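Side-chain contacts in 5'-deoxynucleotidase (Pyrococcus horikoshii, PDB 2CQZ), which probably removes the 5'-phosphate from 2'-deoxyribonucleoside 5'-monophosphates with the help of a divalent metal ion, as a homodimeric HD-domain hydrolase: residues A[97-100]-A[105-108]; A[64-69]-A[110-115]; A[134-139]-A[148-153]; A[155-160]-A[167-172]; A[70-75]-A[100-105]. All coordinates share one frame; numbering follows the deposited sequence.

Contact 1. Residues A[97-100]-A[105-108]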
# COMPACT_ATOMS: atom_id res chain seq x y z
N VAL A 97 16.69 6.60 25.74
CA VAL A 97 16.37 5.26 25.31
C VAL A 97 17.58 4.35 25.43
O VAL A 97 17.51 3.22 25.90
CB VAL A 97 15.91 5.32 23.85
CG1 VAL A 97 15.68 3.91 23.31
CG2 VAL A 97 14.61 6.11 23.76
N PHE A 98 18.68 4.87 24.89
CA PHE A 98 19.91 4.09 24.85
C PHE A 98 20.40 3.80 26.26
O PHE A 98 20.92 2.71 26.54
CB PHE A 98 21.00 4.83 24.08
CG PHE A 98 21.10 4.41 22.65
CD1 PHE A 98 21.65 3.18 22.31
CD2 PHE A 98 20.64 5.24 21.63
CE1 PHE A 98 21.74 2.77 20.99
CE2 PHE A 98 20.72 4.85 20.30
CZ PHE A 98 21.27 3.61 19.98
N LYS A 99 20.22 4.78 27.14
CA LYS A 99 20.64 4.65 28.52
C LYS A 99 19.75 3.68 29.30
O LYS A 99 20.26 2.82 30.01
CB LYS A 99 20.63 6.02 29.20
CG LYS A 99 22.02 6.59 29.43
CD LYS A 99 21.93 7.95 30.12
CE LYS A 99 21.08 7.90 31.41
NZ LYS A 99 21.65 7.05 32.50
N LYS A 100 18.43 3.81 29.16
CA LYS A 100 17.51 2.93 29.85
C LYS A 100 17.22 1.60 29.13
O LYS A 100 17.21 0.54 29.76
CB LYS A 100 16.17 3.62 30.09
CG LYS A 100 15.12 2.65 30.62
CD LYS A 100 13.72 3.24 30.70
CE LYS A 100 12.74 2.17 31.19
NZ LYS A 100 11.30 2.58 31.19
N PHE A 105 24.40 -0.75 24.20
CA PHE A 105 24.81 -0.07 22.97
C PHE A 105 25.04 1.42 23.17
O PHE A 105 25.28 2.14 22.20
CB PHE A 105 23.77 -0.26 21.85
CG PHE A 105 23.57 -1.69 21.44
CD1 PHE A 105 24.65 -2.50 21.10
CD2 PHE A 105 22.28 -2.23 21.37
CE1 PHE A 105 24.46 -3.82 20.70
CE2 PHE A 105 22.07 -3.54 20.98
CZ PHE A 105 23.17 -4.34 20.64
N TYR A 106 25.00 1.89 24.41
CA TYR A 106 25.20 3.31 24.67
C TYR A 106 26.56 3.86 24.21
O TYR A 106 26.65 4.99 23.73
CB TYR A 106 25.01 3.63 26.15
CG TYR A 106 25.18 5.10 26.43
CD1 TYR A 106 24.10 5.98 26.33
CD2 TYR A 106 26.44 5.63 26.73
CE1 TYR A 106 24.26 7.35 26.52
CE2 TYR A 106 26.61 7.00 26.91
CZ TYR A 106 25.53 7.86 26.81
OH TYR A 106 25.70 9.21 26.98
N GLU A 107 27.62 3.07 24.37
CA GLU A 107 28.94 3.53 23.97
C GLU A 107 29.03 3.74 22.45
O GLU A 107 29.59 4.74 21.99
CB GLU A 107 30.01 2.53 24.43
CG GLU A 107 31.07 3.13 25.37
CD GLU A 107 30.48 3.65 26.69
OE1 GLU A 107 30.01 2.83 27.51
OE2 GLU A 107 30.50 4.89 26.90
N LEU A 108 28.48 2.80 21.68
CA LEU A 108 28.49 2.92 20.23
C LEU A 108 27.69 4.16 19.84
O LEU A 108 28.09 4.94 18.98
CB LEU A 108 27.87 1.68 19.58
CG LEU A 108 28.72 0.41 19.66
CD1 LEU A 108 27.90 -0.81 19.26
CD2 LEU A 108 29.91 0.56 18.75
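With CG of Tyr106 anti to its own backbone N (chi1 -179°), the phenol is placed beside Phe98 and Lys99. Phe105, one residue earlier, is turned differently: its CG lies anti to the carbonyl carbon at chi1 -62°, so that its ring leads off and CB is the atom that touches Phe98. Phe98 therefore meets two neighbours with two different parts of its side chain. At the ring, CE1 approaches Phe105 CB at 3.7 Å, and the methylene sits at the ring's edge, close to its plane. At the root, Phe98 CB rests 4.0 Å from Tyr106 CD1. Lys99 contributes only its aliphatic part: CG lies 3.8 Å from Tyr106 CE1, the two side chains running side by side in the same direction, while bends at the third and fourth torsions take the ammonium end off from the partner segment. The arrangement is a helix-loop-helix corner within the all-helical HD-domain fold, in which helix 90-100 ends, four residues intervene, and Phe105 stands at the N-cap position of helix 106-114. The backbones are close at this corner, with the CA atoms of Phe98 and Tyr106 5.4 Å apart. Phe98 also stacks on the ring of Tyr109, about one turn after Tyr106 on helix 106-114, and packs with Phe105 on Val69 of helix 60-69. Beyond that inner layer, Phe105 reaches Leu45 of a second subunit, whereas Lys99 lies at the exposed margin of the corner.

Contact 2. Residues A[64-69]-A[110-115]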
# COMPACT_ATOMS: atom_id res chain seq x y z
N LEU A 64 30.68 -1.54 11.69
CA LEU A 64 29.49 -2.30 11.33
C LEU A 64 28.48 -2.34 12.47
O LEU A 64 27.28 -2.24 12.23
CB LEU A 64 29.87 -3.71 10.89
CG LEU A 64 30.61 -3.80 9.55
CD1 LEU A 64 30.89 -5.25 9.21
CD2 LEU A 64 29.78 -3.15 8.43
N LYS A 65 28.94 -2.48 13.71
CA LYS A 65 28.01 -2.49 14.84
C LYS A 65 27.40 -1.11 14.96
O LYS A 65 26.20 -0.97 15.19
CB LYS A 65 28.72 -2.84 16.14
CG LYS A 65 29.17 -4.28 16.27
CD LYS A 65 29.83 -4.49 17.63
CE LYS A 65 30.38 -5.90 17.77
NZ LYS A 65 30.90 -6.14 19.14
N MET A 66 28.23 -0.09 14.81
CA MET A 66 27.78 1.29 14.92
C MET A 66 26.75 1.62 13.84
O MET A 66 25.81 2.38 14.08
CB MET A 66 28.99 2.22 14.81
CG MET A 66 28.74 3.65 15.24
SD MET A 66 30.27 4.62 15.13
CE MET A 66 31.14 4.08 16.65
N ALA A 67 26.91 1.04 12.66
CA ALA A 67 25.96 1.29 11.58
C ALA A 67 24.63 0.59 11.90
O ALA A 67 23.56 1.14 11.66
CB ALA A 67 26.52 0.79 10.24
N ILE A 68 24.71 -0.62 12.44
CA ILE A 68 23.52 -1.40 12.76
C ILE A 68 22.70 -0.78 13.90
O ILE A 68 21.47 -0.79 13.88
CB ILE A 68 23.92 -2.84 13.17
CG1 ILE A 68 24.48 -3.59 11.97
CG2 ILE A 68 22.72 -3.57 13.74
CD1 ILE A 68 25.03 -4.97 12.29
N VAL A 69 23.41 -0.21 14.86
CA VAL A 69 22.77 0.37 16.03
C VAL A 69 22.44 1.87 15.97
O VAL A 69 21.59 2.36 16.72
CB VAL A 69 23.66 0.08 17.27
CG1 VAL A 69 23.15 0.80 18.49
CG2 VAL A 69 23.70 -1.43 17.53
N ARG A 110 27.00 6.89 21.75
CA ARG A 110 27.74 8.06 22.21
C ARG A 110 28.88 8.43 21.25
O ARG A 110 28.99 9.59 20.83
CB ARG A 110 28.27 7.80 23.63
CG ARG A 110 28.90 8.98 24.35
CD ARG A 110 30.37 9.12 24.00
NE ARG A 110 31.07 7.84 24.13
CZ ARG A 110 32.29 7.60 23.65
NH1 ARG A 110 32.96 8.54 22.99
NH2 ARG A 110 32.84 6.40 23.81
N GLU A 111 29.72 7.47 20.87
CA GLU A 111 30.83 7.74 19.96
C GLU A 111 30.31 8.19 18.60
O GLU A 111 30.91 9.04 17.94
CB GLU A 111 31.71 6.49 19.80
CG GLU A 111 32.77 6.57 18.71
CD GLU A 111 33.68 5.34 18.69
OE1 GLU A 111 34.50 5.21 17.75
OE2 GLU A 111 33.57 4.51 19.61
N TYR A 112 29.19 7.62 18.17
CA TYR A 112 28.61 7.96 16.88
C TYR A 112 28.21 9.43 16.82
O TYR A 112 28.51 10.11 15.84
CB TYR A 112 27.39 7.08 16.61
CG TYR A 112 26.59 7.47 15.38
CD1 TYR A 112 27.17 7.43 14.10
CD2 TYR A 112 25.27 7.88 15.49
CE1 TYR A 112 26.44 7.81 12.97
CE2 TYR A 112 24.53 8.26 14.37
CZ TYR A 112 25.13 8.23 13.12
OH TYR A 112 24.41 8.62 12.03
N GLN A 113 27.55 9.91 17.87
CA GLN A 113 27.10 11.30 17.93
C GLN A 113 28.26 12.30 17.98
O GLN A 113 28.12 13.44 17.54
CB GLN A 113 26.20 11.53 19.15
CG GLN A 113 24.92 10.72 19.15
CD GLN A 113 23.99 11.10 18.01
OE1 GLN A 113 23.76 10.32 17.09
NE2 GLN A 113 23.43 12.31 18.08
N GLU A 114 29.40 11.87 18.50
CA GLU A 114 30.56 12.74 18.59
C GLU A 114 31.16 12.99 17.23
O GLU A 114 31.78 14.03 16.98
CB GLU A 114 31.61 12.14 19.51
CG GLU A 114 31.40 12.44 20.98
CD GLU A 114 32.40 11.72 21.85
OE1 GLU A 114 33.60 11.73 21.49
OE2 GLU A 114 31.98 11.15 22.89
N CYS A 115 30.99 12.01 16.34
CA CYS A 115 31.48 12.12 14.98
C CYS A 115 32.96 12.55 14.94
O CYS A 115 33.34 13.43 14.16
CB CYS A 115 30.60 13.12 14.22
SG CYS A 115 30.75 13.08 12.43
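Met66 reaches from helix 60-69 to two successive residues of helix 106-114, Glu111 and Tyr112, and the whole contact depends on this one thioether chain. The apolar part is the meeting with Tyr112. Met66 leaves its helix with CG anti to the backbone N (chi1 -165°) and stays extended through the next torsion, which sets CG 3.9 Å from Tyr112 CB and SD 4.1 Å from the same methylene. It is thus the base of the tyrosine that is touched, and the two side chains pass at a slant.

The second kind of contact is a methyl group laid against a charged side chain. A turn at the third torsion of Met66 swings CE over to Glu111, where it lies 3.6 Å from CG and 3.5 Å from CD; the two chains cross at about a right angle. The carboxylate has polar partners beyond the two segments: OE1 of Glu111 is hydrogen-bonded to Ser117 OG and forms a salt bridge with Lys62.

Around the pair, the HD-domain helices close in. Met66 packs on Ala120 and Val123 of helix 118-140, and the Tyr112 ring takes part in a cation-pi interaction with Arg124 and extends to within about 5 Å of the bound nickel ion. Between the two segments, then, the attraction is dispersive, while the polar bonds of Glu111 go to residues beyond them and probably help to fix its carboxylate. Met66 meets a methylene and a carboxylate stem through its CG, SD and CE alone.

Contact 3. Residues A[134-139]-A[148-153]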
# COMPACT_ATOMS: atom_id res chain seq x y z
N GLN A 134 18.87 7.58 -1.89
CA GLN A 134 17.47 7.22 -1.73
C GLN A 134 16.63 8.33 -2.33
O GLN A 134 15.57 8.07 -2.90
CB GLN A 134 17.12 7.02 -0.25
CG GLN A 134 15.75 6.38 0.01
CD GLN A 134 15.50 5.09 -0.79
OE1 GLN A 134 16.27 4.13 -0.70
NE2 GLN A 134 14.42 5.07 -1.56
N ALA A 135 17.10 9.56 -2.19
CA ALA A 135 16.39 10.71 -2.73
C ALA A 135 16.49 10.63 -4.26
O ALA A 135 15.54 10.96 -4.98
CB ALA A 135 17.04 11.98 -2.23
N TYR A 136 17.64 10.18 -4.73
CA TYR A 136 17.89 10.01 -6.14
C TYR A 136 16.83 9.07 -6.72
O TYR A 136 16.16 9.41 -7.70
CB TYR A 136 19.27 9.39 -6.35
CG TYR A 136 19.56 8.98 -7.77
CD1 TYR A 136 19.68 9.94 -8.77
CD2 TYR A 136 19.72 7.64 -8.11
CE1 TYR A 136 19.96 9.57 -10.10
CE2 TYR A 136 19.99 7.25 -9.43
CZ TYR A 136 20.11 8.24 -10.42
OH TYR A 136 20.37 7.88 -11.73
N GLN A 137 16.69 7.90 -6.10
CA GLN A 137 15.72 6.92 -6.56
C GLN A 137 14.30 7.46 -6.55
O GLN A 137 13.55 7.19 -7.47
CB GLN A 137 15.80 5.65 -5.72
CG GLN A 137 16.02 4.39 -6.55
CD GLN A 137 14.78 3.96 -7.32
OE1 GLN A 137 13.66 4.34 -6.98
NE2 GLN A 137 14.98 3.18 -8.38
N TYR A 138 13.94 8.22 -5.52
CA TYR A 138 12.57 8.74 -5.46
C TYR A 138 12.32 9.86 -6.45
O TYR A 138 11.17 10.26 -6.67
CB TYR A 138 12.21 9.24 -4.05
CG TYR A 138 12.05 8.15 -3.01
CD1 TYR A 138 11.43 6.93 -3.32
CD2 TYR A 138 12.53 8.33 -1.70
CE1 TYR A 138 11.30 5.92 -2.38
CE2 TYR A 138 12.41 7.32 -0.73
CZ TYR A 138 11.79 6.11 -1.09
OH TYR A 138 11.71 5.10 -0.18
N GLU A 139 13.38 10.40 -7.05
CA GLU A 139 13.22 11.47 -8.02
C GLU A 139 12.98 10.80 -9.36
O GLU A 139 12.24 11.31 -10.19
CB GLU A 139 14.45 12.37 -8.07
CG GLU A 139 14.58 13.23 -6.82
CD GLU A 139 15.78 14.17 -6.83
OE1 GLU A 139 16.89 13.72 -7.21
OE2 GLU A 139 15.60 15.36 -6.44
N GLU A 148 16.55 19.59 -1.47
CA GLU A 148 17.36 19.84 -0.29
C GLU A 148 18.28 18.69 0.09
O GLU A 148 19.46 18.89 0.39
CB GLU A 148 16.47 20.18 0.90
CG GLU A 148 15.35 19.19 1.15
CD GLU A 148 14.52 19.56 2.37
OE1 GLU A 148 15.05 19.49 3.50
OE2 GLU A 148 13.33 19.93 2.19
N PHE A 149 17.75 17.48 0.08
CA PHE A 149 18.52 16.29 0.43
C PHE A 149 19.90 16.21 -0.23
O PHE A 149 20.80 15.55 0.29
CB PHE A 149 17.71 15.05 0.10
CG PHE A 149 16.46 14.91 0.92
CD1 PHE A 149 16.53 14.45 2.23
CD2 PHE A 149 15.22 15.26 0.40
CE1 PHE A 149 15.39 14.32 3.01
CE2 PHE A 149 14.07 15.14 1.18
CZ PHE A 149 14.15 14.67 2.49
N TRP A 150 20.10 16.88 -1.36
CA TRP A 150 21.40 16.83 -2.02
C TRP A 150 22.48 17.67 -1.35
O TRP A 150 23.67 17.47 -1.63
CB TRP A 150 21.27 17.21 -3.49
CG TRP A 150 20.59 16.14 -4.28
CD1 TRP A 150 19.24 15.93 -4.41
CD2 TRP A 150 21.23 15.08 -5.02
NE1 TRP A 150 19.00 14.82 -5.18
CE2 TRP A 150 20.20 14.28 -5.57
CE3 TRP A 150 22.56 14.74 -5.27
CZ2 TRP A 150 20.47 13.14 -6.35
CZ3 TRP A 150 22.84 13.61 -6.05
CH2 TRP A 150 21.79 12.83 -6.58
N GLU A 151 22.10 18.59 -0.46
CA GLU A 151 23.11 19.40 0.21
C GLU A 151 23.80 18.65 1.34
O GLU A 151 24.57 19.23 2.12
CB GLU A 151 22.52 20.73 0.71
CG GLU A 151 21.29 20.64 1.58
CD GLU A 151 20.58 21.98 1.71
OE1 GLU A 151 20.21 22.55 0.66
OE2 GLU A 151 20.39 22.45 2.85
N ALA A 152 23.55 17.34 1.40
CA ALA A 152 24.16 16.48 2.41
C ALA A 152 25.56 16.10 1.92
O ALA A 152 26.39 15.62 2.70
CB ALA A 152 23.31 15.24 2.63
N ILE A 153 25.82 16.31 0.63
CA ILE A 153 27.14 16.02 0.07
C ILE A 153 28.10 17.04 0.68
O ILE A 153 29.27 16.74 0.92
CB ILE A 153 27.18 16.19 -1.47
CG1 ILE A 153 26.32 15.13 -2.15
CG2 ILE A 153 28.61 16.06 -1.96
CD1 ILE A 153 26.34 15.22 -3.68
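Ala135 and Phe149 bring the end of the long helix 118-140 against the short 3-10 segment that leads into helix 152-157, a helix-loop-helix packing on the C-terminal side of the HD-domain fold. The close-packed part rests on Ala135 and Trp150, both buried. The CA atoms of Ala135 and Phe149 are 6.8 Å apart, and Ala135 CB meets Phe149 CB at 3.9 Å, methyl against methylene, with the small residue letting the two backbones draw near. The Phe149 ring itself continues to Trp22, and Ala135 packs on the same tryptophan, which joins helix 20-24 to this packing.

The CG of Trp150 lies anti to the carbonyl carbon (chi1 -72°), and the indole is thereby extended over to helix 118-140, where CZ2 comes 3.9 Å from Tyr136 CB. Ile132, one turn earlier on that helix, also touches the indole.

On the looser side, Tyr136 and Glu139 are both partly exposed. Tyr136 continues to Leu9 of a second subunit, which places this margin at an interface between copies of the protein. Glu139, extended beyond CG, carries its carboxylate to the indole rim, so that the one polar link between the segments ties a buried ring to a more open acid. The carboxylate and ring planes are 22° apart. The bond is bent rather than straight: Trp150 NE1 donates to Glu139 OE1 at 3.1 Å, with an N-H...O angle of 141° and the donor standing above the carboxylate plane.

Contact 4. Residues A[155-160]-A[167-172]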
# COMPACT_ATOMS: atom_id res chain seq x y z
N GLU A 155 27.68 18.45 3.66
CA GLU A 155 27.81 18.04 5.06
C GLU A 155 28.87 16.93 5.18
O GLU A 155 29.57 16.85 6.19
CB GLU A 155 26.46 17.56 5.61
CG GLU A 155 25.28 18.44 5.23
CD GLU A 155 23.99 18.04 5.94
OE1 GLU A 155 23.81 18.47 7.10
OE2 GLU A 155 23.17 17.30 5.34
N ILE A 156 28.98 16.10 4.15
CA ILE A 156 29.95 15.01 4.15
C ILE A 156 31.36 15.56 3.96
O ILE A 156 32.30 15.09 4.59
CB ILE A 156 29.66 14.01 3.00
CG1 ILE A 156 28.34 13.28 3.28
CG2 ILE A 156 30.82 13.04 2.83
CD1 ILE A 156 27.93 12.28 2.20
N LYS A 157 31.49 16.57 3.10
CA LYS A 157 32.80 17.18 2.82
C LYS A 157 33.42 17.77 4.10
O LYS A 157 34.65 17.79 4.25
CB LYS A 157 32.67 18.29 1.77
CG LYS A 157 31.92 17.90 0.49
CD LYS A 157 32.81 17.17 -0.49
CE LYS A 157 32.23 17.22 -1.89
NZ LYS A 157 33.10 16.47 -2.85
N ARG A 158 32.58 18.23 5.03
CA ARG A 158 33.04 18.81 6.29
C ARG A 158 33.70 17.81 7.22
O ARG A 158 34.24 18.18 8.26
CB ARG A 158 31.86 19.44 7.04
CG ARG A 158 31.64 20.90 6.76
CD ARG A 158 30.46 21.43 7.57
NE ARG A 158 29.18 21.07 6.96
CZ ARG A 158 27.99 21.45 7.43
NH1 ARG A 158 27.92 22.21 8.51
NH2 ARG A 158 26.89 21.08 6.79
N LEU A 159 33.65 16.53 6.86
CA LEU A 159 34.24 15.50 7.70
C LEU A 159 35.61 15.11 7.17
O LEU A 159 35.79 14.87 5.98
CB LEU A 159 33.31 14.28 7.75
CG LEU A 159 31.88 14.51 8.28
CD1 LEU A 159 31.07 13.22 8.22
CD2 LEU A 159 31.94 15.02 9.71
N GLU A 160 36.59 15.05 8.07
CA GLU A 160 37.95 14.70 7.69
C GLU A 160 38.03 13.48 6.81
O GLU A 160 38.64 13.51 5.74
CB GLU A 160 38.80 14.43 8.92
CG GLU A 160 39.15 15.63 9.74
CD GLU A 160 39.99 15.23 10.93
OE1 GLU A 160 39.42 14.75 11.93
OE2 GLU A 160 41.23 15.38 10.84
N ASP A 167 36.63 11.15 -4.88
CA ASP A 167 36.23 10.58 -6.16
C ASP A 167 34.80 10.05 -6.11
O ASP A 167 33.99 10.29 -7.02
CB ASP A 167 37.18 9.45 -6.55
CG ASP A 167 37.18 8.31 -5.54
OD1 ASP A 167 37.14 8.59 -4.32
OD2 ASP A 167 37.24 7.13 -5.95
N ILE A 168 34.49 9.33 -5.04
CA ILE A 168 33.16 8.75 -4.87
C ILE A 168 32.08 9.82 -4.68
O ILE A 168 31.02 9.76 -5.29
CB ILE A 168 33.15 7.80 -3.67
CG1 ILE A 168 34.16 6.67 -3.90
CG2 ILE A 168 31.76 7.27 -3.44
CD1 ILE A 168 34.37 5.77 -2.71
N LEU A 169 32.36 10.81 -3.83
CA LEU A 169 31.41 11.88 -3.58
C LEU A 169 31.12 12.63 -4.87
O LEU A 169 30.04 13.19 -5.05
CB LEU A 169 31.96 12.84 -2.52
CG LEU A 169 32.32 12.17 -1.20
CD1 LEU A 169 32.83 13.23 -0.22
CD2 LEU A 169 31.09 11.45 -0.64
N ASN A 170 32.09 12.64 -5.77
CA ASN A 170 31.95 13.31 -7.06
C ASN A 170 31.00 12.53 -7.96
O ASN A 170 30.15 13.11 -8.64
CB ASN A 170 33.32 13.47 -7.71
CG ASN A 170 34.09 14.66 -7.15
OD1 ASN A 170 33.92 15.03 -5.98
ND2 ASN A 170 34.94 15.25 -7.99
N SER A 171 31.14 11.21 -7.95
CA SER A 171 30.26 10.35 -8.74
C SER A 171 28.82 10.49 -8.25
O SER A 171 27.88 10.39 -9.03
CB SER A 171 30.70 8.89 -8.63
OG SER A 171 32.03 8.71 -9.08
N VAL A 172 28.67 10.71 -6.95
CA VAL A 172 27.35 10.86 -6.34
C VAL A 172 26.71 12.17 -6.75
O VAL A 172 25.56 12.20 -7.17
CB VAL A 172 27.42 10.83 -4.81
CG1 VAL A 172 26.06 11.09 -4.22
CG2 VAL A 172 27.94 9.49 -4.34
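Leu169 faces Ile156 and Lys157 across a packing of two short helices, 152-157 and 166-173, at the C-terminal end of the HD-domain fold. Asp167, at the start of the second segment, looks away from the first, and its carboxylate forms a salt bridge with Arg54. Two residues on, Leu169 is the main point of contact. Its CG lies anti to the carbonyl carbon (chi1 -57°), which directs the isobutyl fork across the gap, and both branches straddle one methyl: CD1 is 3.7 Å and CD2 3.8 Å from Ile156 CG2. Lys157 and Leu169 reach toward each other end to end. Bent at its second torsion, Lys157 passes CD within 3.9 Å of Leu169 CD1 and sets NZ 3.8 Å from Leu169 CB, an ammonium group near an aliphatic stem. Asn170 lies beside Lys157 at the exposed margin. Ile156, by contrast, is buried and packs on Ile125 and against the side chain of Lys128, both on helix 118-140, so Leu169 is joined through it to the long central helix. Ser171 closes on its own helix: Asp167 O accepts from Ser171 N at 3.1 Å and from Ser171 OG at 3.3 Å, the two donors arriving from opposite faces of the carbonyl plane.

Contact 5. Residues A[70-75]-A[100-105]. With NI (nickel (II) ion), chain G.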
# COMPACT_ATOMS: atom_id res chain seq x y z
N HIS A 70 23.07 2.60 15.04
CA HIS A 70 22.87 4.04 14.95
C HIS A 70 21.46 4.61 15.05
O HIS A 70 21.28 5.66 15.67
CB HIS A 70 23.61 4.62 13.74
CG HIS A 70 22.81 4.68 12.47
ND1 HIS A 70 22.53 3.57 11.71
CD2 HIS A 70 22.25 5.73 11.83
CE1 HIS A 70 21.84 3.93 10.65
NE2 HIS A 70 21.65 5.23 10.69
N ASP A 71 20.45 3.96 14.47
CA ASP A 71 19.10 4.52 14.60
C ASP A 71 18.20 3.69 15.48
O ASP A 71 16.99 3.89 15.49
CB ASP A 71 18.40 4.66 13.26
CG ASP A 71 18.82 5.88 12.50
OD1 ASP A 71 18.75 7.01 13.03
OD2 ASP A 71 19.21 5.68 11.35
N LEU A 72 18.80 2.77 16.21
CA LEU A 72 18.05 1.87 17.08
C LEU A 72 17.06 2.51 18.07
O LEU A 72 16.05 1.89 18.40
CB LEU A 72 19.03 1.00 17.87
CG LEU A 72 18.67 -0.48 18.01
CD1 LEU A 72 18.60 -1.13 16.63
CD2 LEU A 72 19.71 -1.17 18.87
N ALA A 73 17.35 3.72 18.54
CA ALA A 73 16.46 4.38 19.49
C ALA A 73 15.12 4.71 18.88
O ALA A 73 14.14 4.98 19.58
CB ALA A 73 17.09 5.66 20.02
N GLU A 74 15.09 4.71 17.55
CA GLU A 74 13.87 5.03 16.84
C GLU A 74 12.83 3.92 16.97
O GLU A 74 11.65 4.15 16.74
CB GLU A 74 14.17 5.36 15.38
CG GLU A 74 15.11 6.54 15.24
CD GLU A 74 15.22 7.08 13.81
OE1 GLU A 74 14.89 6.35 12.85
OE2 GLU A 74 15.67 8.24 13.65
N ALA A 75 13.27 2.73 17.37
CA ALA A 75 12.36 1.60 17.56
C ALA A 75 11.28 1.98 18.57
O ALA A 75 10.19 1.40 18.60
CB ALA A 75 13.12 0.37 18.04
N LYS A 100 18.43 3.81 29.16
CA LYS A 100 17.51 2.93 29.85
C LYS A 100 17.22 1.60 29.13
O LYS A 100 17.21 0.54 29.76
CB LYS A 100 16.17 3.62 30.09
CG LYS A 100 15.12 2.65 30.62
CD LYS A 100 13.72 3.24 30.70
CE LYS A 100 12.74 2.17 31.19
NZ LYS A 100 11.30 2.58 31.19
N VAL A 101 16.98 1.66 27.82
CA VAL A 101 16.63 0.47 27.03
C VAL A 101 17.77 -0.32 26.35
O VAL A 101 17.71 -1.56 26.28
CB VAL A 101 15.58 0.82 25.93
CG1 VAL A 101 15.19 -0.43 25.16
CG2 VAL A 101 14.34 1.46 26.58
N PHE A 102 18.76 0.40 25.83
CA PHE A 102 19.91 -0.20 25.13
C PHE A 102 21.25 0.19 25.77
O PHE A 102 22.16 0.65 25.09
CB PHE A 102 19.92 0.26 23.65
CG PHE A 102 18.69 -0.16 22.89
CD1 PHE A 102 18.44 -1.50 22.64
CD2 PHE A 102 17.77 0.79 22.45
CE1 PHE A 102 17.28 -1.90 22.00
CE2 PHE A 102 16.60 0.39 21.81
CZ PHE A 102 16.36 -0.96 21.58
N PRO A 103 21.38 0.01 27.09
CA PRO A 103 22.61 0.36 27.81
C PRO A 103 23.84 -0.29 27.19
O PRO A 103 24.91 0.32 27.12
CB PRO A 103 22.33 -0.12 29.23
CG PRO A 103 21.39 -1.29 29.00
CD PRO A 103 20.46 -0.72 27.98
N GLU A 104 23.68 -1.53 26.71
CA GLU A 104 24.79 -2.25 26.09
C GLU A 104 25.25 -1.56 24.81
O GLU A 104 26.37 -1.79 24.38
CB GLU A 104 24.41 -3.69 25.74
CG GLU A 104 23.32 -3.81 24.69
CD GLU A 104 21.95 -3.57 25.27
OE1 GLU A 104 21.84 -2.74 26.20
OE2 GLU A 104 20.97 -4.20 24.81
N PHE A 105 24.40 -0.75 24.20
CA PHE A 105 24.81 -0.07 22.97
C PHE A 105 25.04 1.42 23.17
O PHE A 105 25.28 2.14 22.20
CB PHE A 105 23.77 -0.26 21.85
CG PHE A 105 23.57 -1.69 21.44
CD1 PHE A 105 24.65 -2.50 21.10
CD2 PHE A 105 22.28 -2.23 21.37
CE1 PHE A 105 24.46 -3.82 20.70
CE2 PHE A 105 22.07 -3.54 20.98
CZ PHE A 105 23.17 -4.34 20.64
NI NI G . 20.24 6.96 9.76
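The metal site of an HD domain, in which the adjacent His70 and Asp71 are completed by His36 and Asp127 around a bound nickel ion, is backed here by a small aromatic core. Leu72 follows directly on the metal-binding pair and points instead into the packing with the loop between helices 90-100 and 106-114, its CD2 methyl touching both Phe102 and Phe105. This CD2 lies over one face of the Phe102 ring, 4.0 Å from the centroid and 13° off the normal, a CH-pi contact; the other face of that ring is covered by Val101 CG1. The same methyl comes 3.7 Å from Phe105 CD2. Phe102 owes its place to a first torsion of -61°, which sets CG anti to the carbonyl carbon and presents the ring to Leu72. Asp71 and Leu72 are the first two residues of a type I turn closed by Glu74 N bonding to Asp71 O. Leu72 also packs on Phe42 of a second subunit. His70 is steadied from behind by a hydrogen bond from ND1 to Ala67 O, which leaves the other ring nitrogen for the metal. Nickel is coordinated by His70 NE2 at 2.4 Å and by Asp71 OD2 at 2.3 Å.

In the fold
The contacts of this all-helical HD domain fall into two groups, and contact 5 holds two of the metal ligands. Contacts 1, 2 and 5 lie together on one side of the chain's centre. Contacts 1 and 5 have centres about 5 Å apart and share Lys100 and Phe105, while contact 2, about 10 Å from contact 1, shares helix 106-114 with it. Along the chain, contacts 1 and 5 are nested within the loop that contact 2 closes. Contacts 3 and 4 follow in series; both use helix 152-157, and their centres are about 14 Å apart. Cys115 of contact 2 touches Leu159 of contact 4, joining the groups. Helix 118-140, supplying Asp127 to the nickel ion, runs on into contact 3.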